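Local coordinates for acyl-CoA N-acyltransferases (NAT) superfamily protein (Arabidopsis thaliana, PDB 6TH0) that binds acetyl-CoA and probably transfers its acetyl group to the N-terminal methionine of transmembrane proteins and to protein lysines, as a GNAT-family enzyme, at residues A69-A74 / E91-Y96; V155-G160 / H168-L173. All coordinates share one frame; numbering follows the deposited sequence.

Contact 1: A69-A74 / E91-Y96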
loop_
_atom_site.group_PDB
_atom_site.type_symbol
_atom_site.label_atom_id
_atom_site.label_comp_id
_atom_site.label_asym_id
_atom_site.label_seq_id
_atom_site.Cartn_x
_atom_site.Cartn_y
_atom_site.Cartn_z
ATOM N N ALA A 69 0.701 0.820 -4.674
ATOM C CA ALA A 69 -0.718 1.135 -4.743
ATOM C C ALA A 69 -1.140 1.240 -6.207
ATOM O O ALA A 69 -0.340 1.578 -7.080
ATOM C CB ALA A 69 -1.055 2.442 -4.006
ATOM N N LYS A 70 -2.422 1.024 -6.464
ATOM C CA LYS A 70 -2.914 1.184 -7.824
ATOM C C LYS A 70 -4.164 2.034 -7.806
ATOM O O LYS A 70 -4.838 2.174 -6.783
ATOM C CB LYS A 70 -3.213 -0.155 -8.515
ATOM C CG LYS A 70 -4.367 -0.936 -7.902
ATOM C CD LYS A 70 -4.738 -2.107 -8.801
ATOM C CE LYS A 70 -5.860 -2.953 -8.209
ATOM N NZ LYS A 70 -6.204 -4.085 -9.115
ATOM N N ILE A 71 -4.453 2.587 -8.962
ATOM C CA ILE A 71 -5.572 3.497 -9.113
ATOM C C ILE A 71 -6.777 2.699 -9.585
ATOM O O ILE A 71 -6.667 1.855 -10.486
ATOM C CB ILE A 71 -5.191 4.620 -10.086
ATOM C CG1 ILE A 71 -3.899 5.283 -9.596
ATOM C CG2 ILE A 71 -6.305 5.642 -10.160
ATOM C CD1 ILE A 71 -4.032 5.991 -8.266
ATOM N N VAL A 72 -7.937 2.991 -8.996
ATOM C CA VAL A 72 -9.174 2.248 -9.199
ATOM C C VAL A 72 -10.291 3.242 -9.496
ATOM O O VAL A 72 -10.453 4.221 -8.760
ATOM C CB VAL A 72 -9.523 1.432 -7.934
ATOM C CG1 VAL A 72 -10.743 0.569 -8.149
ATOM C CG2 VAL A 72 -8.324 0.578 -7.497
ATOM N N LEU A 73 -11.063 3.000 -10.551
ATOM C CA LEU A 73 -12.259 3.801 -10.761
ATOM C C LEU A 73 -13.238 3.552 -9.621
ATOM O O LEU A 73 -13.536 2.404 -9.283
ATOM C CB LEU A 73 -12.905 3.470 -12.106
ATOM C CG LEU A 73 -12.185 4.008 -13.344
ATOM C CD1 LEU A 73 -12.821 3.468 -14.606
ATOM C CD2 LEU A 73 -12.279 5.534 -13.339
ATOM N N ALA A 74 -13.733 4.635 -9.016
ATOM C CA ALA A 74 -14.549 4.488 -7.814
ATOM C C ALA A 74 -15.717 3.529 -8.033
ATOM O O ALA A 74 -16.008 2.689 -7.171
ATOM C CB ALA A 74 -15.058 5.852 -7.347
ATOM N N GLU A 91 -17.320 10.502 -11.642
ATOM C CA GLU A 91 -17.229 9.254 -10.890
ATOM C C GLU A 91 -16.109 9.311 -9.858
ATOM O O GLU A 91 -16.306 8.951 -8.685
ATOM C CB GLU A 91 -17.020 8.087 -11.849
ATOM C CG GLU A 91 -17.338 6.746 -11.246
ATOM C CD GLU A 91 -16.803 5.603 -12.079
ATOM O OE1 GLU A 91 -17.051 5.582 -13.313
ATOM O OE2 GLU A 91 -16.123 4.733 -11.492
ATOM N N GLY A 92 -14.919 9.737 -10.267
ATOM C CA GLY A 92 -13.807 9.769 -9.343
ATOM C C GLY A 92 -13.064 8.445 -9.241
ATOM O O GLY A 92 -13.439 7.423 -9.822
ATOM N N THR A 93 -11.944 8.497 -8.528
ATOM C CA THR A 93 -11.057 7.361 -8.345
ATOM C C THR A 93 -10.780 7.112 -6.870
ATOM O O THR A 93 -11.148 7.890 -5.992
ATOM C CB THR A 93 -9.726 7.582 -9.063
ATOM O OG1 THR A 93 -9.185 8.845 -8.645
ATOM C CG2 THR A 93 -9.911 7.544 -10.603
ATOM N N LEU A 94 -10.088 6.013 -6.645
ATOM C CA LEU A 94 -9.618 5.592 -5.336
ATOM C C LEU A 94 -8.199 5.084 -5.508
ATOM O O LEU A 94 -7.828 4.625 -6.589
ATOM C CB LEU A 94 -10.499 4.492 -4.755
ATOM C CG LEU A 94 -11.906 4.891 -4.357
ATOM C CD1 LEU A 94 -12.779 3.664 -4.211
ATOM C CD2 LEU A 94 -11.847 5.670 -3.055
ATOM N N VAL A 95 -7.396 5.210 -4.450
ATOM C CA VAL A 95 -6.079 4.584 -4.387
ATOM C C VAL A 95 -6.198 3.336 -3.527
ATOM O O VAL A 95 -6.727 3.399 -2.409
ATOM C CB VAL A 95 -5.022 5.554 -3.833
ATOM C CG1 VAL A 95 -3.661 4.870 -3.752
ATOM C CG2 VAL A 95 -4.945 6.800 -4.721
ATOM N N TYR A 96 -5.740 2.199 -4.059
ATOM C CA TYR A 96 -5.775 0.911 -3.369
ATOM C C TYR A 96 -4.354 0.500 -2.996
ATOM O O TYR A 96 -3.542 0.207 -3.875
ATOM C CB TYR A 96 -6.423 -0.153 -4.265
ATOM C CG TYR A 96 -6.551 -1.524 -3.629
ATOM C CD1 TYR A 96 -7.534 -1.783 -2.674
ATOM C CD2 TYR A 96 -5.699 -2.565 -3.999
ATOM C CE1 TYR A 96 -7.660 -3.030 -2.086
ATOM C CE2 TYR A 96 -5.809 -3.817 -3.414
ATOM C CZ TYR A 96 -6.785 -4.049 -2.464
ATOM O OH TYR A 96 -6.891 -5.302 -1.901
#
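Two neighbouring antiparallel strands of the GNAT sheet meet where Lys70 pairs with Tyr96 and Val72 with Leu94, each a hydrogen-bonded pair. Tyr96 N reaches Lys70 O at 2.9 Å in a nearly straight bond (172°), and the ladder ends with Ala74 N on Gly92 O, also 2.9 Å. On one face Tyr96 meets two side chains of strand 63-73: its CB touches Val72 CG2 at 3.8 Å, and, with CG anti to the backbone N (chi1 -178°), the ring has its CD2 4.2 Å from Lys70 CE. On the opposite face Ile71 CD1 meets Val95 CG2 at 3.7 Å, and Ala69 CB, directed toward the partner strand, lies 3.6 Å from Val95 CG1. Where the strands part, Glu91 OE2 comes within 3.5 Å of Leu73 CB and accepts a hydrogen bond from Lys75 N. The phenol OH of Tyr96 is hydrogen-bonded to His135 ND1, and its ring meets that of Tyr133. Strand 93-102 runs on to Leu100 and Val102, which bind acetyl-CoA. Strand 63-73 is flanked on its far edge by strand 45-52, strand 93-102 by strand 129-137, and Val95 packs against Val119 and Ser123 of helix 111-123.

Contact 2: V155-G160 / H168-L173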
loop_
_atom_site.group_PDB
_atom_site.type_symbol
_atom_site.label_atom_id
_atom_site.label_comp_id
_atom_site.label_asym_id
_atom_site.label_seq_id
_atom_site.Cartn_x
_atom_site.Cartn_y
_atom_site.Cartn_z
ATOM N N VAL A 155 -13.961 -1.532 7.999
ATOM C CA VAL A 155 -15.329 -1.599 7.501
ATOM C C VAL A 155 -15.990 -2.952 7.745
ATOM O O VAL A 155 -17.076 -3.021 8.329
ATOM C CB VAL A 155 -15.361 -1.258 5.999
ATOM C CG1 VAL A 155 -16.780 -1.378 5.454
ATOM C CG2 VAL A 155 -14.774 0.114 5.761
ATOM N N ARG A 156 -15.360 -4.031 7.280
ATOM C CA ARG A 156 -16.006 -5.339 7.320
ATOM C C ARG A 156 -14.963 -6.422 7.094
ATOM O O ARG A 156 -13.858 -6.164 6.616
ATOM C CB ARG A 156 -17.126 -5.437 6.275
ATOM C CG ARG A 156 -16.686 -5.134 4.836
ATOM C CD ARG A 156 -17.924 -4.708 4.040
ATOM N NE ARG A 156 -17.558 -4.158 2.745
ATOM C CZ ARG A 156 -18.328 -3.328 2.043
ATOM N NH1 ARG A 156 -19.503 -2.942 2.524
ATOM N NH2 ARG A 156 -17.916 -2.880 0.863
ATOM N N ARG A 157 -15.351 -7.652 7.414
ATOM C CA ARG A 157 -14.507 -8.823 7.237
ATOM C C ARG A 157 -14.891 -9.573 5.962
ATOM O O ARG A 157 -16.077 -9.832 5.728
ATOM C CB ARG A 157 -14.639 -9.754 8.439
ATOM C CG ARG A 157 -13.672 -10.931 8.435
ATOM C CD ARG A 157 -13.937 -11.829 9.624
ATOM N NE ARG A 157 -12.908 -12.851 9.749
ATOM C CZ ARG A 157 -11.889 -12.769 10.597
ATOM N NH1 ARG A 157 -10.998 -13.741 10.647
ATOM N NH2 ARG A 157 -11.761 -11.715 11.397
ATOM N N LEU A 158 -13.893 -9.898 5.140
ATOM C CA LEU A 158 -14.086 -10.694 3.929
ATOM C C LEU A 158 -13.528 -12.094 4.164
ATOM O O LEU A 158 -12.334 -12.253 4.428
ATOM C CB LEU A 158 -13.401 -10.045 2.724
ATOM C CG LEU A 158 -14.076 -8.753 2.257
ATOM C CD1 LEU A 158 -13.932 -7.637 3.282
ATOM C CD2 LEU A 158 -13.572 -8.318 0.889
ATOM N N HIS A 159 -14.372 -13.105 4.010
ATOM C CA HIS A 159 -13.954 -14.467 4.302
ATOM C C HIS A 159 -13.213 -15.102 3.127
ATOM O O HIS A 159 -13.595 -14.941 1.965
ATOM C CB HIS A 159 -15.176 -15.297 4.677
ATOM C CG HIS A 159 -15.920 -14.739 5.850
ATOM N ND1 HIS A 159 -15.564 -15.010 7.153
ATOM C CD2 HIS A 159 -16.983 -13.902 5.916
ATOM C CE1 HIS A 159 -16.381 -14.372 7.972
ATOM N NE2 HIS A 159 -17.249 -13.690 7.248
ATOM N N GLY A 160 -12.129 -15.812 3.436
ATOM C CA GLY A 160 -11.397 -16.491 2.381
ATOM C C GLY A 160 -10.747 -15.571 1.373
ATOM O O GLY A 160 -10.514 -15.981 0.241
ATOM N N HIS A 168 -6.472 -20.727 3.334
ATOM C CA HIS A 168 -7.265 -19.511 3.165
ATOM C C HIS A 168 -7.352 -18.712 4.460
ATOM O O HIS A 168 -7.488 -19.279 5.548
ATOM C CB HIS A 168 -8.673 -19.823 2.652
ATOM C CG HIS A 168 -8.725 -20.134 1.188
ATOM N ND1 HIS A 168 -8.688 -21.422 0.699
ATOM C CD2 HIS A 168 -8.763 -19.320 0.107
ATOM C CE1 HIS A 168 -8.731 -21.389 -0.620
ATOM N NE2 HIS A 168 -8.773 -20.125 -1.004
ATOM N N PHE A 169 -7.256 -17.388 4.334
ATOM C CA PHE A 169 -7.321 -16.484 5.473
ATOM C C PHE A 169 -8.264 -15.338 5.149
ATOM O O PHE A 169 -8.361 -14.915 3.996
ATOM C CB PHE A 169 -5.950 -15.923 5.805
ATOM C CG PHE A 169 -5.012 -16.951 6.336
ATOM C CD1 PHE A 169 -4.988 -17.256 7.687
ATOM C CD2 PHE A 169 -4.185 -17.653 5.470
ATOM C CE1 PHE A 169 -4.132 -18.221 8.174
ATOM C CE2 PHE A 169 -3.324 -18.626 5.951
ATOM C CZ PHE A 169 -3.297 -18.907 7.303
ATOM N N ASP A 170 -8.927 -14.822 6.182
ATOM C CA ASP A 170 -9.847 -13.700 6.026
ATOM C C ASP A 170 -9.071 -12.382 5.974
ATOM O O ASP A 170 -7.910 -12.294 6.387
ATOM C CB ASP A 170 -10.851 -13.655 7.185
ATOM C CG ASP A 170 -11.727 -14.890 7.254
ATOM O OD1 ASP A 170 -11.715 -15.703 6.303
ATOM O OD2 ASP A 170 -12.434 -15.053 8.277
ATOM N N SER A 171 -9.724 -11.342 5.456
ATOM C CA SER A 171 -9.139 -10.011 5.458
ATOM C C SER A 171 -10.111 -9.025 6.090
ATOM O O SER A 171 -11.304 -9.301 6.253
ATOM C CB SER A 171 -8.783 -9.545 4.039
ATOM O OG SER A 171 -9.972 -9.298 3.300
ATOM N N TYR A 172 -9.569 -7.889 6.515
ATOM C CA TYR A 172 -10.378 -6.728 6.864
ATOM C C TYR A 172 -10.236 -5.672 5.781
ATOM O O TYR A 172 -9.122 -5.374 5.340
ATOM C CB TYR A 172 -9.971 -6.109 8.202
ATOM C CG TYR A 172 -10.332 -6.912 9.409
ATOM C CD1 TYR A 172 -11.646 -7.261 9.667
ATOM C CD2 TYR A 172 -9.363 -7.268 10.340
ATOM C CE1 TYR A 172 -11.991 -7.968 10.806
ATOM C CE2 TYR A 172 -9.703 -7.964 11.493
ATOM C CZ TYR A 172 -11.004 -8.326 11.705
ATOM O OH TYR A 172 -11.334 -9.034 12.824
ATOM N N LEU A 173 -11.364 -5.104 5.363
ATOM C CA LEU A 173 -11.360 -3.940 4.481
ATOM C C LEU A 173 -11.153 -2.672 5.310
ATOM O O LEU A 173 -11.859 -2.461 6.295
ATOM C CB LEU A 173 -12.689 -3.849 3.739
ATOM C CG LEU A 173 -12.973 -2.512 3.035
ATOM C CD1 LEU A 173 -12.016 -2.342 1.864
ATOM C CD2 LEU A 173 -14.437 -2.392 2.586
#
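Antiparallel strands, their axes 167° apart, join Leu158 and Ser171 through a reciprocal pair of N-H...O bonds, and Val155 N adds a bond to Leu173 O. The side chain of Asp170 holds segment 155-160 through both carboxylate oxygens. Its OD2 takes the NE-H of Arg157 at 2.7 Å in a salt bridge, approached on the anti side and lying in the guanidinium plane, which stands 82° from the carboxylate; NH1 adds a weaker bond to the same oxygen. OD1 accepts Gly160 N at 2.9 Å, at the corner the chain turns at His159 and Gly160, and His159 ND1 makes a weak bond to OD2. An alanine at Asp170 would probably leave the Arg157 guanidinium without its carboxylate mate and the Gly160 N-H without its acceptor. Arg157 CG is anti to the backbone N (chi1 -173°) and lies against Ser171 O; at the far end of the extended chain NH2 is 3.1 Å from Tyr172 OH, at an angle too poor for a hydrogen bond. Opposite this polar face Leu173 CD2 packs on Val155 CB at 3.7 Å and lies alongside Arg156, 3.6 Å from NE, the Arg156 guanidinium going on to a salt bridge with Asp81. Leu158 CD1 lies 4.0 Å from Leu173 CB. The pair forms part of a beta hairpin, strand 153-164 at the sheet's edge and strand 167-177 beside strand 129-137, whose His135 touches Leu158, Ser171 and Leu173.

From the N terminus the chain runs through strand 63-73, makes an excursion with neither helix nor strand, and returns as strand 93-102; contact 1 closes that loop. It then passes through helix 111-123, strand 129-137 and helix 141-149 before entering the hairpin of strands 153-164 and 167-177, where contact 2 closes a shorter span of seven residues, mostly strand, that holds the hairpin's turn. The two contacts follow in series, neither nested nor crossed, with centres about 20 Å apart and nearest atoms about 6 Å apart. Strand 129-137 lies between them in the shared mixed sheet, with strand 93-102 on one side and strand 167-177 on the other. Contact 1 thus joins central strands, and contact 2 adds the edge strand.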